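PDB 6W0P: kojibiose phosphorylase from Gut metagenome, which belongs to glycoside hydrolase family 65, whose members join an N-terminal beta-sandwich domain to a helical catalytic domain and a small C-terminal domain. Local coordinates for residues Q261-S264 against Q265-D268; E599-S602 against Q603-L607; L607-Y610 against N611-P615. One frame throughout, in Å; residues are numbered along the deposited sequence.

Interaction 1: residues Q261-S264 against Q265-D268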
loop_
_atom_site.group_PDB
_atom_site.type_symbol
_atom_site.label_atom_id
_atom_site.label_comp_id
_atom_site.label_asym_id
_atom_site.label_seq_id
_atom_site.Cartn_x
_atom_site.Cartn_y
_atom_site.Cartn_z
ATOM N N GLN A 261 11.523 36.994 -6.222
ATOM C CA GLN A 261 12.121 37.858 -7.274
ATOM C C GLN A 261 10.999 38.629 -7.995
ATOM O O GLN A 261 10.026 38.008 -8.433
ATOM C CB GLN A 261 12.989 37.050 -8.245
ATOM C CG GLN A 261 13.736 37.942 -9.227
ATOM C CD GLN A 261 14.755 37.212 -10.062
ATOM O OE1 GLN A 261 14.469 36.176 -10.673
ATOM N NE2 GLN A 261 15.950 37.781 -10.116
ATOM N N LYS A 262 11.134 39.948 -8.095
ATOM C CA LYS A 262 10.272 40.810 -8.946
ATOM C C LYS A 262 10.527 40.440 -10.419
ATOM O O LYS A 262 11.702 40.408 -10.827
ATOM C CB LYS A 262 10.572 42.285 -8.652
ATOM C CG LYS A 262 10.040 43.271 -9.682
ATOM C CD LYS A 262 8.526 43.224 -9.838
ATOM C CE LYS A 262 8.029 43.754 -11.169
ATOM N NZ LYS A 262 6.917 42.938 -11.719
ATOM N N LEU A 263 9.474 40.197 -11.200
ATOM C CA LEU A 263 9.586 39.666 -12.587
ATOM C C LEU A 263 10.189 40.695 -13.565
ATOM O O LEU A 263 10.787 40.254 -14.575
ATOM C CB LEU A 263 8.206 39.173 -13.035
ATOM C CG LEU A 263 7.686 37.941 -12.292
ATOM C CD1 LEU A 263 6.337 37.492 -12.843
ATOM C CD2 LEU A 263 8.682 36.798 -12.363
ATOM N N SER A 264 10.093 41.999 -13.281
ATOM C CA SER A 264 10.719 43.070 -14.107
ATOM C C SER A 264 12.251 42.959 -14.027
ATOM O O SER A 264 12.904 43.155 -15.069
ATOM C CB SER A 264 10.219 44.477 -13.756
ATOM O OG SER A 264 10.882 45.020 -12.616
ATOM N N GLN A 265 12.790 42.641 -12.846
ATOM C CA GLN A 265 14.248 42.456 -12.592
ATOM C C GLN A 265 14.744 41.140 -13.212
ATOM O O GLN A 265 15.907 41.117 -13.679
ATOM C CB GLN A 265 14.544 42.453 -11.091
ATOM C CG GLN A 265 14.228 43.767 -10.377
ATOM C CD GLN A 265 14.475 43.642 -8.892
ATOM O OE1 GLN A 265 14.991 42.626 -8.420
ATOM N NE2 GLN A 265 14.113 44.675 -8.151
ATOM N N GLN A 266 13.913 40.091 -13.183
ATOM C CA GLN A 266 14.184 38.741 -13.759
ATOM C C GLN A 266 14.413 38.913 -15.255
ATOM O O GLN A 266 15.460 38.450 -15.768
ATOM C CB GLN A 266 13.017 37.779 -13.510
ATOM C CG GLN A 266 13.315 36.327 -13.859
ATOM C CD GLN A 266 12.232 35.366 -13.422
ATOM O OE1 GLN A 266 11.455 34.875 -14.235
ATOM N NE2 GLN A 266 12.183 35.076 -12.129
ATOM N N ARG A 267 13.477 39.615 -15.894
ATOM C CA ARG A 267 13.510 39.931 -17.340
ATOM C C ARG A 267 14.758 40.761 -17.654
ATOM O O ARG A 267 15.454 40.419 -18.615
ATOM C CB ARG A 267 12.219 40.639 -17.745
ATOM C CG ARG A 267 11.954 40.594 -19.242
ATOM C CD ARG A 267 11.168 41.793 -19.740
ATOM N NE ARG A 267 9.742 41.539 -19.859
ATOM C CZ ARG A 267 8.864 42.428 -20.311
ATOM N NH1 ARG A 267 9.265 43.639 -20.668
ATOM N NH2 ARG A 267 7.587 42.099 -20.399
ATOM N N ASP A 268 15.069 41.787 -16.866
ATOM C CA ASP A 268 16.208 42.684 -17.196
ATOM C C ASP A 268 17.529 41.926 -17.036
ATOM O O ASP A 268 18.429 42.106 -17.883
ATOM C CB ASP A 268 16.230 43.961 -16.356
ATOM C CG ASP A 268 16.974 45.076 -17.078
ATOM O OD1 ASP A 268 16.302 45.813 -17.836
ATOM O OD2 ASP A 268 18.231 45.155 -16.934
HETATM O O HOH W 1 13.165 45.051 -16.853
#
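Gln261 and Gln266, five residues apart, join side chain to side chain across the first turn of helix 263-277. NE2 of Gln266 donates to OE1 of Gln261 at 2.9 Å, with an N-H...O angle of 163°. The bond leaves almost within the amide plane of Gln266 but reaches the acceptor tilted from its carbonyl plane, since the two amides are turned 62° against each other and the chains cross at about a right angle. Both chains run extended, and in Gln266 the first torsion (-170°) swings CG away from the backbone N, which carries the amide back over the start of the helix. There CD2 of Leu263 lies alongside the amide, 3.9 Å from OE1 of Gln266. The amide is also held by Thr212 at OE1 and by Thr210 at NE2, so bonds at both ends fix its rotation. Lys262 is the N-cap residue; its O receives N of Gln266 at 3.2 Å and, more weakly, N of Gln265. On the solvent side a water donates to O of Ser264 at 2.6 Å and weakly to OD1 of Asp268. The turn lies just after strand 245-256, with Asp256 accepting from N of Gln261. Leu263 packs on strands 186-194 and 197-204, while Arg267 makes a cation-pi contact with Phe192 of the former, so the helix start rests against the large antiparallel sheet.

Interaction 2: residues E599-S602 against Q603-L607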
loop_
_atom_site.group_PDB
_atom_site.type_symbol
_atom_site.label_atom_id
_atom_site.label_comp_id
_atom_site.label_asym_id
_atom_site.label_seq_id
_atom_site.Cartn_x
_atom_site.Cartn_y
_atom_site.Cartn_z
ATOM N N GLU A 599 38.131 0.574 6.770
ATOM C CA GLU A 599 39.400 0.766 7.534
ATOM C C GLU A 599 39.342 0.070 8.905
ATOM O O GLU A 599 40.406 -0.244 9.420
ATOM C CB GLU A 599 39.788 2.248 7.653
ATOM C CG GLU A 599 39.000 3.070 8.677
ATOM C CD GLU A 599 37.755 3.748 8.130
ATOM O OE1 GLU A 599 37.334 3.403 6.973
ATOM O OE2 GLU A 599 37.183 4.604 8.855
ATOM N N GLU A 600 38.167 -0.195 9.483
ATOM C CA GLU A 600 38.020 -0.763 10.853
ATOM C C GLU A 600 37.889 -2.289 10.824
ATOM O O GLU A 600 37.890 -2.900 11.919
ATOM C CB GLU A 600 36.784 -0.183 11.534
ATOM C CG GLU A 600 36.995 1.239 12.003
ATOM C CD GLU A 600 35.723 2.038 12.170
ATOM O OE1 GLU A 600 34.648 1.415 12.373
ATOM O OE2 GLU A 600 35.817 3.279 12.089
ATOM N N PHE A 601 37.758 -2.899 9.645
ATOM C CA PHE A 601 37.472 -4.349 9.590
ATOM C C PHE A 601 38.683 -5.083 9.034
ATOM O O PHE A 601 39.247 -4.637 8.042
ATOM C CB PHE A 601 36.185 -4.624 8.826
ATOM C CG PHE A 601 34.969 -4.062 9.521
ATOM C CD1 PHE A 601 34.534 -4.591 10.729
ATOM C CD2 PHE A 601 34.281 -2.992 8.979
ATOM C CE1 PHE A 601 33.426 -4.066 11.381
ATOM C CE2 PHE A 601 33.178 -2.461 9.631
ATOM C CZ PHE A 601 32.753 -3.005 10.824
ATOM N N SER A 602 39.051 -6.188 9.678
ATOM C CA SER A 602 40.220 -7.014 9.299
ATOM C C SER A 602 39.885 -7.759 8.011
ATOM O O SER A 602 38.668 -7.817 7.646
ATOM C CB SER A 602 40.574 -7.952 10.414
ATOM O OG SER A 602 39.559 -8.919 10.622
ATOM N N GLN A 603 40.905 -8.310 7.357
ATOM C CA GLN A 603 40.769 -9.236 6.211
ATOM C C GLN A 603 39.759 -10.329 6.553
ATOM O O GLN A 603 38.959 -10.703 5.667
ATOM C CB GLN A 603 42.101 -9.905 5.868
ATOM C CG GLN A 603 43.117 -8.931 5.304
ATOM C CD GLN A 603 42.629 -8.335 4.009
ATOM O OE1 GLN A 603 42.407 -9.048 3.030
ATOM N NE2 GLN A 603 42.447 -7.022 4.002
ATOM N N LYS A 604 39.852 -10.879 7.758
ATOM C CA LYS A 604 39.065 -12.071 8.169
ATOM C C LYS A 604 37.595 -11.675 8.373
ATOM O O LYS A 604 36.731 -12.483 8.052
ATOM C CB LYS A 604 39.661 -12.695 9.434
ATOM C CG LYS A 604 40.901 -13.544 9.192
ATOM C CD LYS A 604 41.473 -14.159 10.458
ATOM C CE LYS A 604 42.539 -15.198 10.163
ATOM N NZ LYS A 604 43.181 -15.676 11.407
ATOM N N GLN A 605 37.328 -10.489 8.918
ATOM C CA GLN A 605 35.932 -9.991 9.137
ATOM C C GLN A 605 35.216 -9.780 7.799
ATOM O O GLN A 605 34.071 -10.267 7.648
ATOM C CB GLN A 605 35.948 -8.719 9.974
ATOM C CG GLN A 605 36.221 -9.023 11.445
ATOM C CD GLN A 605 36.357 -7.751 12.237
ATOM O OE1 GLN A 605 37.057 -6.830 11.824
ATOM N NE2 GLN A 605 35.635 -7.681 13.343
ATOM N N LEU A 606 35.877 -9.090 6.874
ATOM C CA LEU A 606 35.358 -8.854 5.503
ATOM C C LEU A 606 35.138 -10.192 4.794
ATOM O O LEU A 606 34.084 -10.336 4.134
ATOM C CB LEU A 606 36.341 -7.971 4.744
ATOM C CG LEU A 606 36.469 -6.545 5.262
ATOM C CD1 LEU A 606 37.787 -5.945 4.815
ATOM C CD2 LEU A 606 35.305 -5.693 4.756
ATOM N N LEU A 607 36.071 -11.139 4.904
ATOM C CA LEU A 607 35.944 -12.417 4.145
ATOM C C LEU A 607 34.791 -13.229 4.753
ATOM O O LEU A 607 33.985 -13.770 3.986
ATOM C CB LEU A 607 37.284 -13.165 4.109
ATOM C CG LEU A 607 37.313 -14.552 3.448
ATOM C CD1 LEU A 607 37.233 -14.480 1.937
ATOM C CD2 LEU A 607 38.584 -15.319 3.835
#
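Ser602 and Gln605 illustrate how two residues can close the open end of a helix by exchanging bonds. N of Gln605 donates to OG of Ser602 at 3.2 Å, and in return OE1 of Gln605 accepts from N of Ser602 at 3.0 Å, nearly straight at 166°. This second bond lies in the carbonyl plane of the amide and uses a lone pair. With chi1 of 66°, OG of Ser602 stands between its own backbone N and carbonyl carbon, a rotation that turns it toward the first turn; the chain of Gln605, extended beyond CG, reaches back past OG to the serine N. The other end of that amide, NE2, is held by Tyr539.

The tighter side is the one facing helix 590-596. OE1 of Gln605 sits at the edge of the Phe601 ring, 3.5 Å from CD1 of Phe601, and ring and amide planes stand 62° apart. CG of Leu606 approaches CB of Phe601 at 4.1 Å, while N of Leu606 donates to O of Ser602 at 3.2 Å. Phe593 and Met594 of helix 590-596 carry this apolar patch into the protein, Met594 touching both Phe601 and Leu606.

Toward solvent the contact is looser. Of the Lys604 side chain, CB comes nearest, 4.0 Å from OG of Ser602, before the extended chain leads away, and the side chain of Glu600 likewise leads away from the helix.

The reciprocal pair is a capping box, with Ser602 as N-cap of helix 603-613 in the helical catalytic domain.

Interaction 3: residues L607-Y610 against N611-P615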
loop_
_atom_site.group_PDB
_atom_site.type_symbol
_atom_site.label_atom_id
_atom_site.label_comp_id
_atom_site.label_asym_id
_atom_site.label_seq_id
_atom_site.Cartn_x
_atom_site.Cartn_y
_atom_site.Cartn_z
ATOM N N LEU A 607 36.071 -11.139 4.904
ATOM C CA LEU A 607 35.944 -12.417 4.145
ATOM C C LEU A 607 34.791 -13.229 4.753
ATOM O O LEU A 607 33.985 -13.770 3.986
ATOM C CB LEU A 607 37.284 -13.165 4.109
ATOM C CG LEU A 607 37.313 -14.552 3.448
ATOM C CD1 LEU A 607 37.233 -14.480 1.937
ATOM C CD2 LEU A 607 38.584 -15.319 3.835
ATOM N N ALA A 608 34.651 -13.270 6.074
ATOM C CA ALA A 608 33.564 -14.045 6.713
ATOM C C ALA A 608 32.224 -13.478 6.237
ATOM O O ALA A 608 31.388 -14.244 5.766
ATOM C CB ALA A 608 33.682 -14.000 8.212
ATOM N N ASN A 609 32.050 -12.159 6.302
ATOM C CA ASN A 609 30.755 -11.509 5.942
ATOM C C ASN A 609 30.549 -11.570 4.430
ATOM O O ASN A 609 29.413 -11.779 4.009
ATOM C CB ASN A 609 30.649 -10.113 6.532
ATOM C CG ASN A 609 30.518 -10.172 8.037
ATOM O OD1 ASN A 609 29.393 -10.219 8.521
ATOM N ND2 ASN A 609 31.631 -10.200 8.774
ATOM N N TYR A 610 31.608 -11.402 3.654
ATOM C CA TYR A 610 31.532 -11.488 2.183
ATOM C C TYR A 610 31.042 -12.889 1.805
ATOM O O TYR A 610 30.153 -13.008 0.920
ATOM C CB TYR A 610 32.875 -11.153 1.535
ATOM C CG TYR A 610 32.864 -11.217 0.029
ATOM C CD1 TYR A 610 32.553 -10.111 -0.750
ATOM C CD2 TYR A 610 33.170 -12.399 -0.620
ATOM C CE1 TYR A 610 32.548 -10.178 -2.133
ATOM C CE2 TYR A 610 33.166 -12.485 -1.999
ATOM C CZ TYR A 610 32.821 -11.380 -2.757
ATOM O OH TYR A 610 32.860 -11.512 -4.111
ATOM N N ASN A 611 31.643 -13.917 2.410
ATOM C CA ASN A 611 31.384 -15.333 2.055
ATOM C C ASN A 611 29.939 -15.658 2.429
ATOM O O ASN A 611 29.340 -16.445 1.722
ATOM C CB ASN A 611 32.329 -16.317 2.749
ATOM C CG ASN A 611 33.693 -16.445 2.099
ATOM O OD1 ASN A 611 33.914 -15.950 1.004
ATOM N ND2 ASN A 611 34.637 -17.059 2.799
ATOM N N TYR A 612 29.405 -15.102 3.518
ATOM C CA TYR A 612 28.003 -15.386 3.920
ATOM C C TYR A 612 27.009 -14.606 3.028
ATOM O O TYR A 612 26.046 -15.223 2.574
ATOM C CB TYR A 612 27.755 -15.106 5.402
ATOM C CG TYR A 612 26.387 -15.568 5.826
ATOM C CD1 TYR A 612 26.161 -16.864 6.253
ATOM C CD2 TYR A 612 25.294 -14.719 5.705
ATOM C CE1 TYR A 612 24.886 -17.290 6.596
ATOM C CE2 TYR A 612 24.025 -15.118 6.067
ATOM C CZ TYR A 612 23.820 -16.402 6.527
ATOM O OH TYR A 612 22.546 -16.782 6.817
ATOM N N TYR A 613 27.229 -13.314 2.768
ATOM C CA TYR A 613 26.215 -12.403 2.169
ATOM C C TYR A 613 26.304 -12.296 0.643
ATOM O O TYR A 613 25.224 -12.205 0.035
ATOM C CB TYR A 613 26.266 -11.046 2.861
ATOM C CG TYR A 613 25.697 -11.093 4.257
ATOM C CD1 TYR A 613 24.358 -11.358 4.482
ATOM C CD2 TYR A 613 26.503 -10.893 5.358
ATOM C CE1 TYR A 613 23.841 -11.420 5.766
ATOM C CE2 TYR A 613 25.997 -10.933 6.643
ATOM C CZ TYR A 613 24.665 -11.212 6.850
ATOM O OH TYR A 613 24.202 -11.259 8.128
ATOM N N GLU A 614 27.496 -12.284 0.039
ATOM C CA GLU A 614 27.627 -12.180 -1.438
ATOM C C GLU A 614 26.774 -13.260 -2.121
ATOM O O GLU A 614 26.015 -12.922 -3.016
ATOM C CB GLU A 614 29.094 -12.227 -1.882
ATOM C CG GLU A 614 29.305 -12.044 -3.382
ATOM C CD GLU A 614 28.814 -13.159 -4.301
ATOM O OE1 GLU A 614 29.160 -14.307 -4.038
ATOM O OE2 GLU A 614 28.024 -12.854 -5.279
ATOM N N PRO A 615 26.851 -14.575 -1.781
ATOM C CA PRO A 615 26.059 -15.594 -2.494
ATOM C C PRO A 615 24.537 -15.618 -2.218
ATOM O O PRO A 615 23.805 -16.275 -2.962
ATOM C CB PRO A 615 26.683 -16.939 -2.076
ATOM C CG PRO A 615 27.423 -16.651 -0.779
ATOM C CD PRO A 615 27.782 -15.171 -0.805
#
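Tyr610 and Glu614 meet face-on, one turn apart: CB of Glu614 lies over the centre of one ring face, 3.9 Å from the Tyr610 centroid and 9° off the ring normal, a CH-pi arrangement. CG of Glu614 continues alongside, 3.6 Å from CZ of Tyr610. In both, the first torsion points the chain away from the backbone N (chi1 -180° for Tyr610), which lets them run side by side. Their polar ends part, OH of Tyr610 to Asp640 and OE2 of Glu614 to His619.

Four backbone bonds of the i to i+4 pattern join the segments, among them N of Asn611 to O of Leu607 at 2.8 Å and N of Glu614 to O of Tyr610 at 2.9 Å. They continue the helix that begins at Gln603, within the helical catalytic domain, where Tyr610 packs on helices 624-634 and 638-645, and Asn609 and Tyr613 on helix 590-596.

Of the remaining side-chain contacts, OD1 of Asn609 sits at the edge of the Tyr613 ring, 3.9 Å from CE2, with amide and ring nearly coplanar. That OD1 accepts from N of Phe546, whose O receives OH of Tyr613, while ND2 of Asn609 donates to O of Gln605, one turn earlier, and to O of Leu544. On the exposed flank, CG of Leu607 meets ND2 of Asn611 at 3.7 Å.

Interactions 2 and 3 share helix 603-613 and Leu607, their centres about 11 Å apart: one takes the start of the helix, the other its later turns. Interaction 1 opens a different helix, 263-277, on the opposite side of the chain's centre, its centre about 58 and 59 Å from theirs. Both helix starts are surface contacts, yet they differ: in interaction 2 side chains bond to backbone NH groups at and after the N-cap, whereas interaction 1 pairs two amides beside a beta-sheet. Interaction 3 is partly buried and relies more on ring packing among helices, the hydroxyls of Tyr610 and Tyr613 finding partners beyond the segments.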